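Local structure of protein yjcS (1Q8B) at residues Y15-L20 / V95-K100; S24-N29 / Q88-T93; F51-L56 / I63-I68. The protein is of unknown function but belongs to the antibiotic biosynthesis monooxygenase family, small proteins of dimeric alpha-beta barrel type, and probably has catalytic activity. All coordinates share one frame; numbering follows the deposited sequence.

Contact 1 (Y15-L20 / V95-K100); sequences YITACL and VEWLMK
Cys19 offers a single carbonyl oxygen to two successive amides of the partner strand, Glu96 N and Trp97 N, which makes a classic beta bulge in this antiparallel pairing of strands 13-22 and 93-103 of a ferredoxin-like sheet. The two bonds are unequal: Glu96 N lies 2.9 Å from Cys19 O, whereas Trp97 N at 3.5 Å is weakly bound. Toward Ile16 the ladder is regular, with Thr17 and Met99, a selenomethionine, bonded to each other in both directions.

The indole of Trp97 leans back over strand 13-22. Its CG sits between the backbone N and the carbonyl carbon (chi1 60°), and one face of the ring receives Cys19 CB as a CH-pi contact, 3.4 Å from the centroid of the five-membered ring. Cys19 SG stands obliquely to the same ring, while the far rim of the indole, at CH2, lies beside the methyl CG2 of Thr17. Ile16, Ala18 and Leu20 occupy the opposite face of the sheet and are buried. There Ile16 runs side by side with Lys100, and Leu98 CG approaches Ile16 CG2 at 4.0 Å. On the Leu20 side of the bulge, Leu20 CD2 meets Val95 CG2 at 3.6 Å.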
loop_
_atom_site.group_PDB
_atom_site.type_symbol
_atom_site.label_atom_id
_atom_site.label_comp_id
_atom_site.label_asym_id
_atom_site.label_seq_id
_atom_site.Cartn_x
_atom_site.Cartn_y
_atom_site.Cartn_z
ATOM N N TYR A 15 -2.730 -15.397 -5.500
ATOM C CA TYR A 15 -4.145 -15.276 -5.846
ATOM C C TYR A 15 -5.030 -14.789 -4.708
ATOM O O TYR A 15 -4.891 -15.223 -3.559
ATOM C CB TYR A 15 -4.713 -16.626 -6.294
ATOM C CG TYR A 15 -4.466 -17.013 -7.732
ATOM C CD1 TYR A 15 -3.240 -17.538 -8.134
ATOM C CD2 TYR A 15 -5.494 -16.923 -8.676
ATOM C CE1 TYR A 15 -3.048 -17.977 -9.442
ATOM C CE2 TYR A 15 -5.312 -17.355 -9.984
ATOM C CZ TYR A 15 -4.092 -17.882 -10.359
ATOM O OH TYR A 15 -3.915 -18.318 -11.649
ATOM N N ILE A 16 -5.967 -13.912 -5.042
ATOM C CA ILE A 16 -6.904 -13.413 -4.053
ATOM C C ILE A 16 -8.307 -13.296 -4.624
ATOM O O ILE A 16 -8.499 -12.758 -5.713
ATOM C CB ILE A 16 -6.511 -12.019 -3.514
ATOM C CG1 ILE A 16 -5.224 -12.106 -2.689
ATOM C CG2 ILE A 16 -7.642 -11.472 -2.637
ATOM C CD1 ILE A 16 -4.806 -10.783 -2.076
ATOM N N THR A 17 -9.277 -13.832 -3.889
ATOM C CA THR A 17 -10.680 -13.719 -4.264
ATOM C C THR A 17 -11.312 -13.109 -3.030
ATOM O O THR A 17 -11.149 -13.624 -1.923
ATOM C CB THR A 17 -11.341 -15.078 -4.548
ATOM O OG1 THR A 17 -10.737 -15.659 -5.703
ATOM C CG2 THR A 17 -12.841 -14.901 -4.816
ATOM N N ALA A 18 -12.016 -12.002 -3.209
ATOM C CA ALA A 18 -12.630 -11.347 -2.074
ATOM C C ALA A 18 -14.028 -10.868 -2.398
ATOM O O ALA A 18 -14.345 -10.551 -3.543
ATOM C CB ALA A 18 -11.767 -10.169 -1.630
ATOM N N CYS A 19 -14.867 -10.832 -1.375
ATOM C CA CYS A 19 -16.226 -10.362 -1.525
ATOM C C CYS A 19 -16.337 -9.158 -0.622
ATOM O O CYS A 19 -16.075 -9.256 0.579
ATOM C CB CYS A 19 -17.231 -11.422 -1.079
ATOM S SG CYS A 19 -18.960 -10.881 -1.270
ATOM N N LEU A 20 -16.709 -8.024 -1.204
ATOM C CA LEU A 20 -16.863 -6.791 -0.455
ATOM C C LEU A 20 -18.327 -6.506 -0.150
ATOM O O LEU A 20 -19.204 -6.700 -0.995
ATOM C CB LEU A 20 -16.312 -5.600 -1.243
ATOM C CG LEU A 20 -14.877 -5.593 -1.764
ATOM C CD1 LEU A 20 -14.577 -4.217 -2.334
ATOM C CD2 LEU A 20 -13.903 -5.918 -0.648
ATOM N N VAL A 95 -14.420 -5.527 3.658
ATOM C CA VAL A 95 -14.293 -6.908 3.200
ATOM C C VAL A 95 -15.122 -7.841 4.076
ATOM O O VAL A 95 -14.998 -7.827 5.298
ATOM C CB VAL A 95 -12.816 -7.373 3.227
ATOM C CG1 VAL A 95 -12.715 -8.830 2.806
ATOM C CG2 VAL A 95 -11.989 -6.504 2.306
ATOM N N GLU A 96 -15.976 -8.640 3.444
ATOM C CA GLU A 96 -16.817 -9.585 4.167
ATOM C C GLU A 96 -16.033 -10.886 4.329
ATOM O O GLU A 96 -15.989 -11.465 5.413
ATOM C CB GLU A 96 -18.120 -9.836 3.406
ATOM C CG GLU A 96 -19.178 -10.518 4.250
ATOM C CD GLU A 96 -20.510 -10.622 3.542
ATOM O OE1 GLU A 96 -20.642 -11.469 2.628
ATOM O OE2 GLU A 96 -21.426 -9.850 3.897
ATOM N N TRP A 97 -15.425 -11.353 3.244
ATOM C CA TRP A 97 -14.599 -12.550 3.312
ATOM C C TRP A 97 -13.510 -12.484 2.250
ATOM O O TRP A 97 -13.654 -11.799 1.238
ATOM C CB TRP A 97 -15.431 -13.839 3.175
ATOM C CG TRP A 97 -16.206 -13.999 1.907
ATOM C CD1 TRP A 97 -17.536 -13.738 1.718
ATOM C CD2 TRP A 97 -15.713 -14.495 0.658
ATOM N NE1 TRP A 97 -17.902 -14.049 0.426
ATOM C CE2 TRP A 97 -16.800 -14.515 -0.244
ATOM C CE3 TRP A 97 -14.454 -14.928 0.214
ATOM C CZ2 TRP A 97 -16.668 -14.948 -1.569
ATOM C CZ3 TRP A 97 -14.321 -15.359 -1.099
ATOM C CH2 TRP A 97 -15.425 -15.366 -1.979
ATOM N N LEU A 98 -12.410 -13.184 2.501
ATOM C CA LEU A 98 -11.292 -13.178 1.582
ATOM C C LEU A 98 -10.456 -14.447 1.679
ATOM O O LEU A 98 -10.193 -14.951 2.767
ATOM C CB LEU A 98 -10.421 -11.944 1.859
ATOM C CG LEU A 98 -9.139 -11.741 1.048
ATOM C CD1 LEU A 98 -8.716 -10.286 1.137
ATOM C CD2 LEU A 98 -8.032 -12.663 1.563
HETATM N N MSE A 99 -10.040 -14.961 0.527
HETATM C CA MSE A 99 -9.217 -16.156 0.492
HETATM C C MSE A 99 -7.982 -15.937 -0.379
HETATM O O MSE A 99 -8.078 -15.602 -1.563
HETATM C CB MSE A 99 -10.043 -17.346 0.004
HETATM C CG MSE A 99 -11.128 -17.735 1.001
HETATM SE SE MSE A 99 -12.386 -19.053 0.357
HETATM C CE MSE A 99 -11.397 -20.654 0.848
ATOM N N LYS A 100 -6.825 -16.119 0.249
ATOM C CA LYS A 100 -5.520 -15.945 -0.379
ATOM C C LYS A 100 -4.894 -17.302 -0.676
ATOM O O LYS A 100 -5.158 -18.282 0.020
ATOM C CB LYS A 100 -4.585 -15.175 0.562
ATOM C CG LYS A 100 -4.862 -13.680 0.700
ATOM C CD LYS A 100 -4.019 -13.059 1.835
ATOM C CE LYS A 100 -3.803 -11.540 1.679
ATOM N NZ LYS A 100 -2.510 -11.224 0.980
HETATM O O HOH W 1 -7.076 -17.106 -3.305
#

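Contact 2 (S24-N29 / Q88-T93); sequences SDKDLN and QKQELT
Ser24 OG is set anti to its own backbone N (chi1 166°), while in Leu92 chi1 (-58°) puts CG anti to the carbonyl carbon and chi2 (167°) orients the methyls. Ser24 CB and OG both touch one of these methyls, Leu92 CD2. The serine belongs to an ST turn, in which OG accepts the amide of Lys26, N to OG 3.1 Å, in a nearly straight bond. This turn lies in the loop between strand 13-22 and helix 28-42 of the ferredoxin-like fold, and the contact ties that loop to the one leading from helix 82-88 into strand 93-103.

The hydroxyl oxygen lies 3.6 Å from Leu92 CD2, so its contact with the leucine is packing against a methyl group, while its polar bond is made within the turn. The direct backbone link is slight: Ser24 N reaches Leu92 O at 3.3 Å in a weak, bent bond. Leu92 also has a backbone hydrogen bond with Ile23, next to the serine.

The extended Lys26 chain crosses the leucine at about a right angle, CD to Leu92 CD2 being 4.2 Å. Gln90 turns its amide NE2 to Glu34 of helix 28-42, and Arg61 NH2 bonds the carbonyl oxygens of Ser24 and Lys26, drawing a third loop in. A water bridges the two segments, accepting from Lys26 NZ at 2.8 Å and donating to Gln90 O at 2.9 Å.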
loop_
_atom_site.group_PDB
_atom_site.type_symbol
_atom_site.label_atom_id
_atom_site.label_comp_id
_atom_site.label_asym_id
_atom_site.label_seq_id
_atom_site.Cartn_x
_atom_site.Cartn_y
_atom_site.Cartn_z
ATOM N N SER A 24 -22.023 1.745 1.874
ATOM C CA SER A 24 -22.442 3.054 1.394
ATOM C C SER A 24 -23.884 2.925 0.910
ATOM O O SER A 24 -24.342 1.824 0.598
ATOM C CB SER A 24 -21.552 3.493 0.232
ATOM O OG SER A 24 -22.117 4.592 -0.460
ATOM N N ASP A 25 -24.603 4.039 0.851
ATOM C CA ASP A 25 -25.985 4.008 0.383
ATOM C C ASP A 25 -26.079 4.608 -1.011
ATOM O O ASP A 25 -27.168 4.896 -1.503
ATOM C CB ASP A 25 -26.906 4.767 1.352
ATOM C CG ASP A 25 -26.586 6.254 1.435
ATOM O OD1 ASP A 25 -27.188 6.938 2.292
ATOM O OD2 ASP A 25 -25.743 6.743 0.647
ATOM N N LYS A 26 -24.932 4.794 -1.648
ATOM C CA LYS A 26 -24.906 5.358 -2.986
ATOM C C LYS A 26 -25.386 4.351 -4.016
ATOM O O LYS A 26 -25.488 3.157 -3.731
ATOM C CB LYS A 26 -23.494 5.825 -3.342
ATOM C CG LYS A 26 -23.023 7.009 -2.521
ATOM C CD LYS A 26 -21.684 7.525 -3.001
ATOM C CE LYS A 26 -21.262 8.731 -2.181
ATOM N NZ LYS A 26 -19.874 9.174 -2.510
ATOM N N ASP A 27 -25.682 4.854 -5.210
ATOM C CA ASP A 27 -26.150 4.041 -6.325
ATOM C C ASP A 27 -25.083 3.023 -6.726
ATOM O O ASP A 27 -23.922 3.382 -6.915
ATOM C CB ASP A 27 -26.469 4.950 -7.518
ATOM C CG ASP A 27 -26.932 4.175 -8.742
ATOM O OD1 ASP A 27 -28.044 3.595 -8.695
ATOM O OD2 ASP A 27 -26.187 4.143 -9.747
ATOM N N LEU A 28 -25.482 1.760 -6.865
ATOM C CA LEU A 28 -24.557 0.692 -7.236
ATOM C C LEU A 28 -23.757 1.022 -8.499
ATOM O O LEU A 28 -22.585 0.655 -8.610
ATOM C CB LEU A 28 -25.323 -0.621 -7.430
ATOM C CG LEU A 28 -24.527 -1.886 -7.788
ATOM C CD1 LEU A 28 -23.511 -2.212 -6.691
ATOM C CD2 LEU A 28 -25.491 -3.049 -7.978
ATOM N N ASN A 29 -24.385 1.711 -9.447
ATOM C CA ASN A 29 -23.702 2.079 -10.685
ATOM C C ASN A 29 -22.616 3.094 -10.383
ATOM O O ASN A 29 -21.501 2.988 -10.887
ATOM C CB ASN A 29 -24.676 2.685 -11.699
ATOM C CG ASN A 29 -25.852 1.781 -11.995
ATOM O OD1 ASN A 29 -25.678 0.631 -12.412
ATOM N ND2 ASN A 29 -27.064 2.296 -11.781
ATOM N N GLN A 88 -10.557 4.090 -1.024
ATOM C CA GLN A 88 -10.592 3.712 0.381
ATOM C C GLN A 88 -11.177 4.832 1.250
ATOM O O GLN A 88 -12.007 4.586 2.127
ATOM C CB GLN A 88 -9.168 3.374 0.815
ATOM C CG GLN A 88 -9.032 2.574 2.078
ATOM C CD GLN A 88 -7.597 2.107 2.299
ATOM O OE1 GLN A 88 -7.263 1.566 3.359
ATOM N NE2 GLN A 88 -6.739 2.314 1.295
ATOM N N LYS A 89 -10.749 6.061 0.989
ATOM C CA LYS A 89 -11.214 7.220 1.740
ATOM C C LYS A 89 -12.712 7.472 1.599
ATOM O O LYS A 89 -13.299 8.198 2.398
ATOM C CB LYS A 89 -10.424 8.457 1.302
ATOM C CG LYS A 89 -8.936 8.354 1.612
ATOM C CD LYS A 89 -8.094 9.298 0.763
ATOM C CE LYS A 89 -8.394 10.760 1.048
ATOM N NZ LYS A 89 -7.485 11.655 0.267
ATOM N N GLN A 90 -13.329 6.869 0.585
ATOM C CA GLN A 90 -14.765 7.032 0.345
ATOM C C GLN A 90 -15.608 6.134 1.245
ATOM O O GLN A 90 -16.820 6.315 1.352
ATOM C CB GLN A 90 -15.090 6.747 -1.127
ATOM C CG GLN A 90 -14.477 7.760 -2.075
ATOM C CD GLN A 90 -14.812 7.498 -3.525
ATOM O OE1 GLN A 90 -15.978 7.473 -3.909
ATOM N NE2 GLN A 90 -13.788 7.304 -4.341
ATOM N N GLU A 91 -14.962 5.161 1.881
ATOM C CA GLU A 91 -15.644 4.244 2.785
ATOM C C GLU A 91 -16.894 3.649 2.153
ATOM O O GLU A 91 -17.966 3.666 2.754
ATOM C CB GLU A 91 -16.036 4.979 4.063
ATOM C CG GLU A 91 -14.887 5.678 4.748
ATOM C CD GLU A 91 -15.360 6.662 5.800
ATOM O OE1 GLU A 91 -14.498 7.275 6.465
ATOM O OE2 GLU A 91 -16.592 6.826 5.961
ATOM N N LEU A 92 -16.754 3.114 0.948
ATOM C CA LEU A 92 -17.886 2.533 0.240
ATOM C C LEU A 92 -18.113 1.075 0.606
ATOM O O LEU A 92 -19.235 0.575 0.521
ATOM C CB LEU A 92 -17.653 2.635 -1.265
ATOM C CG LEU A 92 -17.432 4.045 -1.816
ATOM C CD1 LEU A 92 -16.908 3.968 -3.251
ATOM C CD2 LEU A 92 -18.741 4.827 -1.729
ATOM N N THR A 93 -17.046 0.402 1.026
ATOM C CA THR A 93 -17.120 -1.018 1.358
ATOM C C THR A 93 -16.251 -1.433 2.545
ATOM O O THR A 93 -15.535 -0.632 3.140
ATOM C CB THR A 93 -16.620 -1.882 0.171
ATOM O OG1 THR A 93 -15.252 -1.545 -0.108
ATOM C CG2 THR A 93 -17.451 -1.641 -1.082
HETATM O O HOH W 2 -18.559 7.979 -0.296
#

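Contact 3 (F51-L56 / I63-I68)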
loop_
_atom_site.group_PDB
_atom_site.type_symbol
_atom_site.label_atom_id
_atom_site.label_comp_id
_atom_site.label_asym_id
_atom_site.label_seq_id
_atom_site.Cartn_x
_atom_site.Cartn_y
_atom_site.Cartn_z
ATOM N N PHE A 51 -6.611 -7.917 -12.080
ATOM C CA PHE A 51 -7.476 -7.322 -11.075
ATOM C C PHE A 51 -8.784 -7.029 -11.788
ATOM O O PHE A 51 -8.802 -6.317 -12.792
ATOM C CB PHE A 51 -6.896 -6.012 -10.534
ATOM C CG PHE A 51 -7.684 -5.428 -9.381
ATOM C CD1 PHE A 51 -7.316 -5.685 -8.063
ATOM C CD2 PHE A 51 -8.804 -4.628 -9.617
ATOM C CE1 PHE A 51 -8.048 -5.152 -6.994
ATOM C CE2 PHE A 51 -9.544 -4.092 -8.556
ATOM C CZ PHE A 51 -9.166 -4.353 -7.242
ATOM N N HIS A 52 -9.875 -7.586 -11.281
ATOM C CA HIS A 52 -11.176 -7.369 -11.894
ATOM C C HIS A 52 -12.242 -7.279 -10.815
ATOM O O HIS A 52 -12.269 -8.082 -9.885
ATOM C CB HIS A 52 -11.493 -8.516 -12.864
ATOM C CG HIS A 52 -12.755 -8.323 -13.650
ATOM N ND1 HIS A 52 -12.979 -7.216 -14.440
ATOM C CD2 HIS A 52 -13.853 -9.108 -13.780
ATOM C CE1 HIS A 52 -14.160 -7.327 -15.022
ATOM N NE2 HIS A 52 -14.710 -8.464 -14.639
ATOM N N ALA A 53 -13.112 -6.288 -10.942
ATOM C CA ALA A 53 -14.180 -6.080 -9.977
ATOM C C ALA A 53 -15.532 -6.136 -10.685
ATOM O O ALA A 53 -15.665 -5.651 -11.809
ATOM C CB ALA A 53 -14.005 -4.725 -9.293
ATOM N N TYR A 54 -16.527 -6.737 -10.033
ATOM C CA TYR A 54 -17.855 -6.814 -10.615
ATOM C C TYR A 54 -18.881 -6.975 -9.501
ATOM O O TYR A 54 -18.595 -7.546 -8.448
ATOM C CB TYR A 54 -17.935 -7.963 -11.631
ATOM C CG TYR A 54 -18.098 -9.334 -11.035
ATOM C CD1 TYR A 54 -19.359 -9.818 -10.681
ATOM C CD2 TYR A 54 -16.993 -10.156 -10.837
ATOM C CE1 TYR A 54 -19.519 -11.099 -10.143
ATOM C CE2 TYR A 54 -17.136 -11.429 -10.305
ATOM C CZ TYR A 54 -18.400 -11.898 -9.957
ATOM O OH TYR A 54 -18.531 -13.159 -9.421
ATOM N N PRO A 55 -20.101 -6.462 -9.721
ATOM C CA PRO A 55 -21.168 -6.544 -8.717
ATOM C C PRO A 55 -21.979 -7.827 -8.728
ATOM O O PRO A 55 -22.229 -8.403 -9.789
ATOM C CB PRO A 55 -22.036 -5.341 -9.060
ATOM C CG PRO A 55 -22.009 -5.374 -10.578
ATOM C CD PRO A 55 -20.540 -5.683 -10.899
ATOM N N LEU A 56 -22.379 -8.276 -7.540
ATOM C CA LEU A 56 -23.241 -9.449 -7.434
ATOM C C LEU A 56 -24.616 -8.857 -7.774
ATOM O O LEU A 56 -24.690 -7.717 -8.226
ATOM C CB LEU A 56 -23.252 -10.010 -6.001
ATOM C CG LEU A 56 -22.029 -10.774 -5.476
ATOM C CD1 LEU A 56 -21.730 -11.953 -6.381
ATOM C CD2 LEU A 56 -20.827 -9.854 -5.415
ATOM N N ILE A 63 -19.749 -6.616 -3.884
ATOM C CA ILE A 63 -18.867 -6.511 -5.035
ATOM C C ILE A 63 -17.823 -7.607 -4.917
ATOM O O ILE A 63 -17.260 -7.820 -3.846
ATOM C CB ILE A 63 -18.168 -5.135 -5.081
ATOM C CG1 ILE A 63 -19.215 -4.035 -5.281
ATOM C CG2 ILE A 63 -17.139 -5.102 -6.206
ATOM C CD1 ILE A 63 -18.656 -2.636 -5.190
HETATM N N MSE A 64 -17.566 -8.300 -6.020
HETATM C CA MSE A 64 -16.593 -9.377 -6.018
HETATM C C MSE A 64 -15.275 -8.962 -6.661
HETATM O O MSE A 64 -15.271 -8.233 -7.655
HETATM C CB MSE A 64 -17.157 -10.582 -6.759
HETATM C CG MSE A 64 -16.321 -11.837 -6.606
HETATM SE SE MSE A 64 -16.516 -12.755 -4.896
HETATM C CE MSE A 64 -18.448 -12.788 -4.794
ATOM N N LEU A 65 -14.161 -9.429 -6.092
ATOM C CA LEU A 65 -12.837 -9.112 -6.628
ATOM C C LEU A 65 -12.039 -10.368 -6.967
ATOM O O LEU A 65 -11.930 -11.289 -6.160
ATOM C CB LEU A 65 -12.024 -8.270 -5.629
ATOM C CG LEU A 65 -12.559 -6.925 -5.111
ATOM C CD1 LEU A 65 -11.556 -6.347 -4.109
ATOM C CD2 LEU A 65 -12.779 -5.945 -6.268
ATOM N N TRP A 66 -11.498 -10.393 -8.181
ATOM C CA TRP A 66 -10.664 -11.495 -8.661
ATOM C C TRP A 66 -9.294 -10.861 -8.814
ATOM O O TRP A 66 -9.145 -9.924 -9.600
ATOM C CB TRP A 66 -11.129 -11.996 -10.035
ATOM C CG TRP A 66 -12.440 -12.735 -10.036
ATOM C CD1 TRP A 66 -13.093 -13.255 -8.954
ATOM C CD2 TRP A 66 -13.219 -13.096 -11.187
ATOM N NE1 TRP A 66 -14.225 -13.919 -9.360
ATOM C CE2 TRP A 66 -14.330 -13.837 -10.725
ATOM C CE3 TRP A 66 -13.087 -12.866 -12.562
ATOM C CZ2 TRP A 66 -15.308 -14.351 -11.592
ATOM C CZ3 TRP A 66 -14.061 -13.381 -13.427
ATOM C CH2 TRP A 66 -15.156 -14.114 -12.934
ATOM N N GLU A 67 -8.299 -11.359 -8.086
ATOM C CA GLU A 67 -6.966 -10.767 -8.157
ATOM C C GLU A 67 -5.831 -11.778 -8.252
ATOM O O GLU A 67 -5.878 -12.835 -7.628
ATOM C CB GLU A 67 -6.713 -9.900 -6.918
ATOM C CG GLU A 67 -7.772 -8.841 -6.628
ATOM C CD GLU A 67 -7.588 -8.190 -5.259
ATOM O OE1 GLU A 67 -6.480 -8.281 -4.684
ATOM O OE2 GLU A 67 -8.548 -7.575 -4.757
ATOM N N ILE A 68 -4.816 -11.439 -9.043
ATOM C CA ILE A 68 -3.614 -12.262 -9.176
ATOM C C ILE A 68 -2.429 -11.290 -9.075
ATOM O O ILE A 68 -2.370 -10.297 -9.799
ATOM C CB ILE A 68 -3.528 -13.006 -10.531
ATOM C CG1 ILE A 68 -4.737 -13.921 -10.726
ATOM C CG2 ILE A 68 -2.270 -13.870 -10.560
ATOM C CD1 ILE A 68 -4.676 -14.713 -12.020
#
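Ala53 and Leu65 face each other at the tightly packed side of this beta hairpin, which joins strands 48-55 and 62-69 of the ferredoxin-like sheet as an antiparallel ladder. Leu65 CD2 presses on Ala53 CB at 3.5 Å, closer than carbons usually approach. Ile63 and Phe51 share this buried face and touch helix 28-42, Ile63 through Ile31 and Phe35, Phe51 through Thr42. Phe51 lies side by side with Glu67, ring and carboxylate planes 30° apart, and CE1 comes within 3.3 Å of OE2. The other carboxylate oxygen, OE1, is hydrogen-bonded to Trp69 NE1, which gives the buried acid a polar partner.

The face carrying His52, Tyr54, Met64 and Trp66 is more open to solvent. Here an aromatic cluster spreads over the strands. Tyr54, whose CG stands between the backbone N and the carbonyl carbon (chi1 79°), turns its ring edge to the indole face of Trp66 in a T-shaped pair with planes at 70°. The CB of selenomethionine Met64 covers a face of the tyrosine in a CH-pi contact, 3.9 Å from the ring centroid. Contact at the His52 end is thinner: CD2 is 4.0 Å from Trp66 CE3, and ND1 bonds Glu39 of helix 28-42. Beneath the rings, paired backbone bonds link His52 with Trp66 and Tyr54 with Met64, Met64 N to Tyr54 O being 2.7 Å. Where the ladder ends, Leu56 CD1 closes on Met64 CE at 3.7 Å.

How the contacts relate
Contacts 1 and 3 belong to one four-stranded antiparallel sheet, ordered 48-55, 62-69, 13-22, 93-103, and their centres lie about 9 Å apart. Strands 13-22 and 62-69 are neighbours in the middle, probably joined by hydrogen bonds from Leu20 N to Ile63 O and from Glu67 N to Ile16 O, so the two contacts secure the outer strands to this central pair. Contact 2 sits off the sheet among the loops, its centre about 18 Å from that of contact 1 and 15 Å from that of contact 3. Along the chain the contacts are nested, 3 within 2 within 1, so the pairing of the first and last strands closes a loop that holds the elements between them, in a beta-alpha-beta-beta-alpha-beta order.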